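Local coordinates for protein LST4 (Kluyveromyces lactis, PDB 4ZY8) that probably takes part in extracellular amino acid uptake and in protein trafficking from the Golgi to the plasma membrane, here represented by its longin domain, at residues 15-19 with 137-141. Residues are numbered along the deposited sequence.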
ATOM      1  N   ILE A  15      -5.309   1.565   0.292  1.00 27.94           N
ATOM      2  CA  ILE A  15      -4.984   1.314   1.688  1.00 28.99           C
ATOM      3  C   ILE A  15      -6.069   0.380   2.190  1.00 37.43           C
ATOM      4  O   ILE A  15      -7.249   0.701   2.092  1.00 35.03           O
ATOM      5  CB  ILE A  15      -4.932   2.609   2.516  1.00 29.82           C
ATOM      6  CG1 ILE A  15      -3.879   3.567   1.943  1.00 31.03           C
ATOM      7  CG2 ILE A  15      -4.653   2.298   3.986  1.00 26.27           C
ATOM      8  CD1 ILE A  15      -3.894   4.932   2.608  1.00 27.84           C
ATOM      9  N   SER A  16      -5.677  -0.784   2.698  1.00 34.58           N
ATOM     10  CA  SER A  16      -6.653  -1.754   3.179  1.00 35.78           C
ATOM     11  C   SER A  16      -6.158  -2.416   4.444  1.00 41.43           C
ATOM     12  O   SER A  16      -4.962  -2.311   4.782  1.00 37.89           O
ATOM     13  CB  SER A  16      -6.945  -2.808   2.112  1.00 42.48           C
ATOM     14  OG  SER A  16      -5.762  -3.470   1.671  1.00 42.71           O
ATOM     15  N   GLN A  17      -7.065  -3.100   5.146  1.00 36.47           N
ATOM     16  CA  GLN A  17      -6.669  -3.872   6.328  1.00 42.03           C
ATOM     17  C   GLN A  17      -7.506  -5.133   6.624  1.00 43.78           C
ATOM     18  O   GLN A  17      -8.647  -5.241   6.172  1.00 43.94           O
ATOM     19  CB  GLN A  17      -6.671  -2.936   7.539  1.00 39.94           C
ATOM     20  CG  GLN A  17      -8.021  -2.426   7.940  1.00 44.55           C
ATOM     21  CD  GLN A  17      -7.974  -1.637   9.237  1.00 49.74           C
ATOM     22  OE1 GLN A  17      -8.408  -0.487   9.287  1.00 52.07           O
ATOM     23  NE2 GLN A  17      -7.470  -2.258  10.300  1.00 49.89           N
ATOM     24  N   GLU A  18      -6.913  -6.084   7.359  1.00 46.42           N
ATOM     25  CA  GLU A  18      -7.620  -7.279   7.839  1.00 48.41           C
ATOM     26  C   GLU A  18      -8.451  -6.995   9.075  1.00 53.26           C
ATOM     27  O   GLU A  18      -8.123  -6.103   9.856  1.00 54.34           O
ATOM     28  CB  GLU A  18      -6.648  -8.414   8.171  1.00 50.32           C
ATOM     29  CG  GLU A  18      -5.961  -9.081   6.989  1.00 53.30           C
ATOM     30  CD  GLU A  18      -4.964 -10.149   7.440  1.00 60.11           C
ATOM     31  OE1 GLU A  18      -4.352  -9.987   8.529  1.00 50.90           O
ATOM     32  OE2 GLU A  18      -4.795 -11.150   6.705  1.00 63.82           O
ATOM     33  N   LEU A  19      -9.545  -7.707   9.219  1.00 56.09           N
ATOM     34  CA  LEU A  19     -10.329  -7.676  10.427  1.00 59.25           C
ATOM     35  C   LEU A  19     -10.348  -9.098  10.872  1.00 52.66           C
ATOM     36  O   LEU A  19      -9.887  -9.954  10.166  1.00 68.48           O
ATOM     37  CB  LEU A  19     -11.749  -7.259  10.127  1.00 63.55           C
ATOM     38  CG  LEU A  19     -12.178  -5.886   9.654  1.00 62.91           C
ATOM     39  CD1 LEU A  19     -11.054  -5.030   9.175  1.00 60.10           C
ATOM     40  CD2 LEU A  19     -13.185  -6.055   8.550  1.00 61.91           C
ATOM     41  N   THR A 137      -7.591   2.690  18.834  1.00 67.92           N
ATOM     42  CA  THR A 137      -8.377   1.727  18.082  1.00 64.49           C
ATOM     43  C   THR A 137      -7.492   0.820  17.252  1.00 64.53           C
ATOM     44  O   THR A 137      -6.298   1.084  17.085  1.00 59.95           O
ATOM     45  CB  THR A 137      -9.382   2.413  17.151  1.00 64.22           C
ATOM     46  OG1 THR A 137     -10.036   1.415  16.358  1.00 63.16           O
ATOM     47  CG2 THR A 137      -8.662   3.374  16.220  1.00 59.21           C
ATOM     48  N   GLN A 138      -8.071  -0.224  16.693  1.00 59.52           N
ATOM     49  CA  GLN A 138      -7.328  -1.069  15.787  1.00 61.65           C
ATOM     50  C   GLN A 138      -7.768  -0.865  14.366  1.00 56.67           C
ATOM     51  O   GLN A 138      -7.332  -1.544  13.472  1.00 59.20           O
ATOM     52  CB  GLN A 138      -7.466  -2.544  16.122  1.00 63.43           C
ATOM     53  CG  GLN A 138      -8.845  -3.117  15.996  1.00 72.94           C
ATOM     54  CD  GLN A 138      -8.882  -4.585  16.350  1.00 78.93           C
ATOM     55  OE1 GLN A 138      -7.996  -5.092  17.020  1.00 72.57           O
ATOM     56  NE2 GLN A 138      -9.914  -5.271  15.899  1.00 84.06           N
ATOM     57  N   PHE A 139      -8.642   0.082  14.156  1.00 54.14           N
ATOM     58  CA  PHE A 139      -9.219   0.272  12.845  1.00 56.61           C
ATOM     59  C   PHE A 139      -9.177   1.649  12.218  1.00 52.51           C
ATOM     60  O   PHE A 139      -9.511   2.630  12.819  1.00 48.42           O
ATOM     61  CB  PHE A 139     -10.640  -0.268  12.857  1.00 59.05           C
ATOM     62  CG  PHE A 139     -10.704  -1.694  13.253  1.00 66.75           C
ATOM     63  CD1 PHE A 139     -10.072  -2.643  12.500  1.00 68.50           C
ATOM     64  CD2 PHE A 139     -11.319  -2.077  14.407  1.00 70.70           C
ATOM     65  CE1 PHE A 139     -10.089  -3.965  12.859  1.00 70.34           C
ATOM     66  CE2 PHE A 139     -11.340  -3.398  14.772  1.00 73.21           C
ATOM     67  CZ  PHE A 139     -10.719  -4.344  13.997  1.00 72.03           C
ATOM     68  N   LEU A 140      -8.770   1.666  10.964  1.00 50.87           N
ATOM     69  CA  LEU A 140      -8.796   2.870  10.156  1.00 52.83           C
ATOM     70  C   LEU A 140     -10.248   3.150   9.780  1.00 49.57           C
ATOM     71  O   LEU A 140     -11.038   2.219   9.653  1.00 53.83           O
ATOM     72  CB  LEU A 140      -7.933   2.679   8.897  1.00 43.34           C
ATOM     73  CG  LEU A 140      -6.432   2.518   9.171  1.00 49.17           C
ATOM     74  CD1 LEU A 140      -5.642   2.061   7.921  1.00 33.31           C
ATOM     75  CD2 LEU A 140      -5.874   3.821   9.739  1.00 40.79           C
ATOM     76  N   PRO A 141     -10.593   4.420   9.553  1.00 50.53           N
ATOM     77  CA  PRO A 141     -11.952   4.748   9.108  1.00 57.10           C
ATOM     78  C   PRO A 141     -12.173   4.273   7.669  1.00 57.89           C
ATOM     79  O   PRO A 141     -11.205   4.229   6.927  1.00 60.40           O
ATOM     80  CB  PRO A 141     -11.987   6.275   9.207  1.00 56.38           C
ATOM     81  CG  PRO A 141     -10.564   6.686   9.008  1.00 54.13           C
ATOM     82  CD  PRO A 141      -9.742   5.619   9.672  1.00 47.56           C
TER
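Two hydrogen bonds made by the side-chain carboxamide of buried Gln17 hold the end of strand 12-17 to the loop that joins helices 114-134 and 150-166. Gln17 extends its side chain (chi1 p, chi2 t) across to residues 138-140, where OE1 accepts from the backbone N of Leu140 at 2.8 Å and NE2 donates to the backbone O of Gln138 at a longer 3.3 Å. Together they bracket Phe139, whose own backbone N is bound to Thr137 OG1 at 2.9 Å in an ST turn. No main-chain hydrogen bond links the segments: the closest CA atoms, those of Gln17 and Leu140, are 8.0 Å apart, so the side chain bridges the gap.

Apolar contacts flank this polar centre. The CA-to-CB bonds of Ile15 and Leu140 each point toward the other segment, and Ile15 CG2 meets Leu140 CD1 at 4.1 Å; both also pack on helix 114-134, Ile15 against Leu128 and Leu140 against Tyr131. Farther out, Leu19 CD1 reaches Phe139 CE1 at 4.0 Å. Gln17 NE2 lies near the ring plane at the edge of Phe139, 3.4 Å from Phe139 CD1. Glu18 leads its carboxylate away, to a salt bridge with Arg95.

The contact thus ties the five-stranded antiparallel sheet of the longin domain to the connection between its two long helices. Because both loop partners of the Gln17 carboxamide are main-chain groups, these bonds fix the course of the backbone without engaging loop side chains, while buried Ile15 and Leu140 add hydrophobic contact beside them.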